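Local coordinates for protein CymD (Pseudomonas putida, PDB 6Z34) that forms an outer-membrane channel of the FadL family for monoaromatic hydrocarbons, probably taking them up by lateral diffusion during their biodegradation, at residues E392-K405 and V421-S435. Sequence-based numbering, arbitrary orientation.
Sequences EDVVDFSLAYGFKK and VSHSQIVTSISYTKS
D393 and E392 both reach K434 where strand 393-404 begins beside the last part of strand 422-437. The lysine chain bends at chi2 and chi3 (71° and 72°), which brings NZ to 2.9 Å from E392 OE2 in a salt bridge. Its second salt bridge is weak, with NZ 3.2 Å from D393 OD1. OD1 also lies at the edge of the Y432 ring, nearly in its plane, but its modelled approach to the hydroxyl is too short to be trusted in detail. A methionine in place of K434 would probably leave the two neighbouring carboxylates without the positive charge they share. D393 OD2 is also tied to S390.

From here the backbones run antiparallel (173°), paired from D393–K434 to K404–H423. The tight side carries D396, S398, A400, V427, S429 and S431, all buried, with helix 10-15 packed over it and Q14 touching S398, V427 and S429. S398 and S429 sit with their CB atoms 3.5 Å apart. S398 OG is hydrogen-bonded to P11 O and weakly to a water that also binds V427 O, while S429 OG turns to D51 on strand 43-58.

On the other face L399, Y401 and F403 are exposed on the surface and F397 partly so. I430 CD1 comes to the edge of the F397 ring, and T428 CG2 approaches F397 CE1 obliquely at 3.4 Å. Farther along, I426 CG1 lies 4.2 Å above the plane of the Y401 ring, offset toward its rim. Y401 OH makes a weak 2.8 Å hydrogen bond with S424 OG. Aromatic and aliphatic side chains along the middle of this outer face are consistent with lipid contact. Strand 422-437, paired on its other edge with 43-58, closes the antiparallel β-barrel of the OmpP1/FadL family, and 393-404 lies beside that seam.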
loop_
_atom_site.group_PDB
_atom_site.type_symbol
_atom_site.label_atom_id
_atom_site.label_comp_id
_atom_site.label_asym_id
_atom_site.label_seq_id
_atom_site.Cartn_x
_atom_site.Cartn_y
_atom_site.Cartn_z
ATOM N N GLU A 392 -22.200 -7.968 -19.414
ATOM C CA GLU A 392 -21.948 -8.497 -18.087
ATOM C C GLU A 392 -20.476 -8.685 -17.779
ATOM O O GLU A 392 -20.143 -8.943 -16.617
ATOM C CB GLU A 392 -22.643 -9.858 -17.912
ATOM C CG GLU A 392 -24.160 -9.853 -18.096
ATOM C CD GLU A 392 -24.778 -11.209 -17.775
ATOM O OE1 GLU A 392 -26.028 -11.303 -17.758
ATOM O OE2 GLU A 392 -24.007 -12.171 -17.518
ATOM N N ASP A 393 -19.603 -8.600 -18.786
ATOM C CA ASP A 393 -18.225 -9.083 -18.693
ATOM C C ASP A 393 -17.259 -8.032 -19.225
ATOM O O ASP A 393 -17.324 -7.662 -20.402
ATOM C CB ASP A 393 -18.058 -10.404 -19.463
ATOM C CG ASP A 393 -19.001 -11.499 -18.988
ATOM O OD1 ASP A 393 -18.598 -12.262 -18.092
ATOM O OD2 ASP A 393 -20.125 -11.644 -19.518
ATOM N N VAL A 394 -16.359 -7.552 -18.379
ATOM C CA VAL A 394 -15.455 -6.481 -18.792
ATOM C C VAL A 394 -14.046 -6.794 -18.315
ATOM O O VAL A 394 -13.843 -7.215 -17.172
ATOM C CB VAL A 394 -15.908 -5.100 -18.268
ATOM C CG1 VAL A 394 -14.864 -4.024 -18.595
ATOM C CG2 VAL A 394 -17.268 -4.712 -18.869
ATOM N N VAL A 395 -13.073 -6.584 -19.195
ATOM C CA VAL A 395 -11.660 -6.710 -18.864
ATOM C C VAL A 395 -11.048 -5.321 -18.850
ATOM O O VAL A 395 -11.320 -4.506 -19.738
ATOM C CB VAL A 395 -10.918 -7.625 -19.854
ATOM C CG1 VAL A 395 -9.445 -7.629 -19.548
ATOM C CG2 VAL A 395 -11.468 -9.015 -19.746
ATOM N N ASP A 396 -10.243 -5.048 -17.821
ATOM C CA ASP A 396 -9.535 -3.787 -17.670
ATOM C C ASP A 396 -8.055 -4.086 -17.548
ATOM O O ASP A 396 -7.675 -5.093 -16.947
ATOM C CB ASP A 396 -10.006 -3.013 -16.446
ATOM C CG ASP A 396 -11.512 -2.870 -16.389
ATOM O OD1 ASP A 396 -12.059 -2.010 -17.104
ATOM O OD2 ASP A 396 -12.149 -3.603 -15.609
ATOM N N PHE A 397 -7.224 -3.206 -18.108
ATOM C CA PHE A 397 -5.789 -3.432 -18.141
ATOM C C PHE A 397 -5.049 -2.112 -18.026
ATOM O O PHE A 397 -5.455 -1.106 -18.604
ATOM C CB PHE A 397 -5.345 -4.140 -19.418
ATOM C CG PHE A 397 -3.853 -4.224 -19.568
ATOM C CD1 PHE A 397 -3.146 -5.246 -18.966
ATOM C CD2 PHE A 397 -3.158 -3.279 -20.307
ATOM C CE1 PHE A 397 -1.772 -5.330 -19.102
ATOM C CE2 PHE A 397 -1.780 -3.355 -20.440
ATOM C CZ PHE A 397 -1.090 -4.382 -19.839
ATOM N N SER A 398 -3.910 -2.153 -17.337
ATOM C CA SER A 398 -3.202 -0.948 -16.932
ATOM C C SER A 398 -1.698 -1.196 -16.948
ATOM O O SER A 398 -1.231 -2.258 -16.528
ATOM C CB SER A 398 -3.643 -0.532 -15.531
ATOM O OG SER A 398 -3.441 0.837 -15.314
ATOM N N LEU A 399 -0.951 -0.199 -17.411
ATOM C CA LEU A 399 0.503 -0.199 -17.359
ATOM C C LEU A 399 0.984 1.154 -16.846
ATOM O O LEU A 399 0.564 2.197 -17.357
ATOM C CB LEU A 399 1.095 -0.491 -18.731
ATOM C CG LEU A 399 2.568 -0.876 -18.711
ATOM C CD1 LEU A 399 2.735 -2.299 -18.207
ATOM C CD2 LEU A 399 3.158 -0.717 -20.100
ATOM N N ALA A 400 1.866 1.139 -15.845
ATOM C CA ALA A 400 2.379 2.374 -15.263
ATOM C C ALA A 400 3.888 2.284 -15.092
ATOM O O ALA A 400 4.394 1.316 -14.514
ATOM C CB ALA A 400 1.715 2.667 -13.912
ATOM N N TYR A 401 4.600 3.293 -15.579
ATOM C CA TYR A 401 6.051 3.385 -15.457
ATOM C C TYR A 401 6.381 4.530 -14.514
ATOM O O TYR A 401 6.040 5.677 -14.800
ATOM C CB TYR A 401 6.703 3.606 -16.825
ATOM C CG TYR A 401 8.208 3.357 -16.883
ATOM C CD1 TYR A 401 9.059 3.760 -15.850
ATOM C CD2 TYR A 401 8.780 2.733 -17.985
ATOM C CE1 TYR A 401 10.428 3.544 -15.916
ATOM C CE2 TYR A 401 10.152 2.510 -18.057
ATOM C CZ TYR A 401 10.966 2.918 -17.022
ATOM O OH TYR A 401 12.323 2.692 -17.103
ATOM N N GLY A 402 7.047 4.218 -13.402
ATOM C CA GLY A 402 7.496 5.225 -12.457
ATOM C C GLY A 402 9.009 5.317 -12.339
ATOM O O GLY A 402 9.729 4.360 -12.644
ATOM N N PHE A 403 9.491 6.466 -11.859
ATOM C CA PHE A 403 10.906 6.803 -11.791
ATOM C C PHE A 403 11.141 7.677 -10.568
ATOM O O PHE A 403 10.340 8.573 -10.281
ATOM C CB PHE A 403 11.353 7.549 -13.049
ATOM C CG PHE A 403 12.699 7.136 -13.565
ATOM C CD1 PHE A 403 12.810 6.195 -14.576
ATOM C CD2 PHE A 403 13.851 7.704 -13.055
ATOM C CE1 PHE A 403 14.047 5.821 -15.063
ATOM C CE2 PHE A 403 15.094 7.336 -13.539
ATOM C CZ PHE A 403 15.191 6.391 -14.545
ATOM N N LYS A 404 12.233 7.418 -9.851
ATOM C CA LYS A 404 12.641 8.237 -8.722
ATOM C C LYS A 404 14.118 8.571 -8.860
ATOM O O LYS A 404 14.878 7.852 -9.516
ATOM C CB LYS A 404 12.411 7.545 -7.369
ATOM C CG LYS A 404 11.001 7.051 -7.114
ATOM C CD LYS A 404 10.898 6.405 -5.729
ATOM C CE LYS A 404 9.664 5.517 -5.597
ATOM N NZ LYS A 404 9.461 5.032 -4.196
ATOM N N LYS A 405 14.508 9.676 -8.227
ATOM C CA LYS A 405 15.905 10.116 -8.150
ATOM C C LYS A 405 16.606 10.123 -9.508
ATOM O O LYS A 405 17.830 10.234 -9.581
ATOM C CB LYS A 405 16.684 9.237 -7.165
ATOM C CG LYS A 405 16.375 9.492 -5.691
ATOM C CD LYS A 405 16.633 8.243 -4.848
ATOM C CE LYS A 405 16.939 8.592 -3.402
ATOM N NZ LYS A 405 18.183 9.403 -3.308
ATOM N N VAL A 421 21.390 7.537 -7.509
ATOM C CA VAL A 421 20.493 6.383 -7.460
ATOM C C VAL A 421 19.403 6.596 -8.498
ATOM O O VAL A 421 18.885 7.704 -8.653
ATOM C CB VAL A 421 19.880 6.179 -6.054
ATOM C CG1 VAL A 421 18.527 5.492 -6.152
ATOM C CG2 VAL A 421 20.810 5.370 -5.165
ATOM N N SER A 422 19.060 5.538 -9.221
ATOM C CA SER A 422 17.977 5.598 -10.188
ATOM C C SER A 422 17.048 4.420 -9.942
ATOM O O SER A 422 17.509 3.285 -9.791
ATOM C CB SER A 422 18.519 5.587 -11.619
ATOM O OG SER A 422 17.468 5.670 -12.563
ATOM N N HIS A 423 15.746 4.689 -9.892
ATOM C CA HIS A 423 14.755 3.680 -9.541
ATOM C C HIS A 423 13.669 3.648 -10.606
ATOM O O HIS A 423 13.025 4.667 -10.865
ATOM C CB HIS A 423 14.150 3.964 -8.164
ATOM C CG HIS A 423 13.334 2.835 -7.624
ATOM N ND1 HIS A 423 13.538 1.524 -7.999
ATOM C CD2 HIS A 423 12.299 2.819 -6.751
ATOM C CE1 HIS A 423 12.668 0.749 -7.375
ATOM N NE2 HIS A 423 11.904 1.511 -6.613
ATOM N N SER A 424 13.467 2.478 -11.211
ATOM C CA SER A 424 12.500 2.280 -12.282
ATOM C C SER A 424 11.518 1.177 -11.894
ATOM O O SER A 424 11.911 0.129 -11.369
ATOM C CB SER A 424 13.216 1.931 -13.594
ATOM O OG SER A 424 12.319 1.420 -14.561
ATOM N N GLN A 425 10.234 1.406 -12.149
ATOM C CA GLN A 425 9.230 0.464 -11.683
ATOM C C GLN A 425 8.060 0.415 -12.655
ATOM O O GLN A 425 7.538 1.459 -13.062
ATOM C CB GLN A 425 8.750 0.847 -10.285
ATOM C CG GLN A 425 7.681 -0.053 -9.746
ATOM C CD GLN A 425 7.136 0.439 -8.426
ATOM O OE1 GLN A 425 6.092 1.105 -8.376
ATOM N NE2 GLN A 425 7.837 0.112 -7.342
ATOM N N ILE A 426 7.653 -0.803 -13.010
ATOM C CA ILE A 426 6.562 -1.044 -13.945
ATOM C C ILE A 426 5.492 -1.849 -13.227
ATOM O O ILE A 426 5.762 -2.947 -12.719
ATOM C CB ILE A 426 7.046 -1.781 -15.203
ATOM C CG1 ILE A 426 8.002 -0.895 -16.001
ATOM C CG2 ILE A 426 5.865 -2.214 -16.047
ATOM C CD1 ILE A 426 8.413 -1.478 -17.331
ATOM N N VAL A 427 4.279 -1.313 -13.194
ATOM C CA VAL A 427 3.145 -1.947 -12.540
ATOM C C VAL A 427 2.140 -2.292 -13.631
ATOM O O VAL A 427 1.563 -1.394 -14.264
ATOM C CB VAL A 427 2.510 -1.037 -11.482
ATOM C CG1 VAL A 427 1.314 -1.725 -10.836
ATOM C CG2 VAL A 427 3.531 -0.650 -10.442
ATOM N N THR A 428 1.945 -3.583 -13.862
ATOM C CA THR A 428 0.938 -4.075 -14.779
ATOM C C THR A 428 -0.291 -4.473 -13.976
ATOM O O THR A 428 -0.185 -5.236 -13.010
ATOM C CB THR A 428 1.453 -5.274 -15.570
ATOM O OG1 THR A 428 2.587 -4.880 -16.340
ATOM C CG2 THR A 428 0.382 -5.775 -16.517
ATOM N N SER A 429 -1.452 -3.974 -14.384
ATOM C CA SER A 429 -2.686 -4.179 -13.641
ATOM C C SER A 429 -3.761 -4.704 -14.582
ATOM O O SER A 429 -3.997 -4.142 -15.658
ATOM C CB SER A 429 -3.145 -2.883 -12.977
ATOM O OG SER A 429 -4.077 -3.127 -11.942
ATOM N N ILE A 430 -4.418 -5.773 -14.168
ATOM C CA ILE A 430 -5.385 -6.450 -15.007
ATOM C C ILE A 430 -6.525 -6.916 -14.112
ATOM O O ILE A 430 -6.296 -7.376 -12.990
ATOM C CB ILE A 430 -4.702 -7.602 -15.773
ATOM C CG1 ILE A 430 -5.701 -8.356 -16.661
ATOM C CG2 ILE A 430 -3.990 -8.520 -14.816
ATOM C CD1 ILE A 430 -5.986 -7.654 -17.985
ATOM N N SER A 431 -7.760 -6.737 -14.576
ATOM C CA SER A 431 -8.910 -7.154 -13.784
ATOM C C SER A 431 -10.038 -7.624 -14.691
ATOM O O SER A 431 -10.132 -7.249 -15.859
ATOM C CB SER A 431 -9.415 -6.035 -12.870
ATOM O OG SER A 431 -10.221 -5.131 -13.596
ATOM N N TYR A 432 -10.888 -8.465 -14.125
ATOM C CA TYR A 432 -12.085 -8.948 -14.788
ATOM C C TYR A 432 -13.264 -8.690 -13.864
ATOM O O TYR A 432 -13.190 -8.966 -12.663
ATOM C CB TYR A 432 -11.982 -10.444 -15.143
ATOM C CG TYR A 432 -13.326 -11.033 -15.493
ATOM C CD1 TYR A 432 -14.042 -11.752 -14.555
ATOM C CD2 TYR A 432 -13.901 -10.822 -16.740
ATOM C CE1 TYR A 432 -15.274 -12.266 -14.846
ATOM C CE2 TYR A 432 -15.150 -11.350 -17.048
ATOM C CZ TYR A 432 -15.827 -12.065 -16.089
ATOM O OH TYR A 432 -17.061 -12.596 -16.351
ATOM N N THR A 433 -14.345 -8.153 -14.425
ATOM C CA THR A 433 -15.559 -7.868 -13.670
ATOM C C THR A 433 -16.730 -8.561 -14.342
ATOM O O THR A 433 -16.977 -8.392 -15.544
ATOM C CB THR A 433 -15.819 -6.366 -13.546
ATOM O OG1 THR A 433 -14.655 -5.725 -12.974
ATOM C CG2 THR A 433 -17.079 -6.093 -12.696
ATOM N N LYS A 434 -17.438 -9.347 -13.563
ATOM C CA LYS A 434 -18.639 -10.006 -14.008
ATOM C C LYS A 434 -19.778 -9.347 -13.254
ATOM O O LYS A 434 -19.780 -9.336 -12.015
ATOM C CB LYS A 434 -18.589 -11.509 -13.742
ATOM C CG LYS A 434 -19.956 -12.103 -13.433
ATOM C CD LYS A 434 -20.836 -12.150 -14.661
ATOM C CE LYS A 434 -20.425 -13.193 -15.668
ATOM N NZ LYS A 434 -21.387 -13.155 -16.812
ATOM N N SER A 435 -20.730 -8.784 -13.998
ATOM C CA SER A 435 -21.863 -8.073 -13.418
ATOM C C SER A 435 -23.155 -8.801 -13.757
ATOM O O SER A 435 -23.474 -9.001 -14.936
ATOM C CB SER A 435 -21.938 -6.628 -13.919
ATOM O OG SER A 435 -20.744 -5.925 -13.603
HETATM O O HOH W 1 -0.949 -0.219 -13.696
#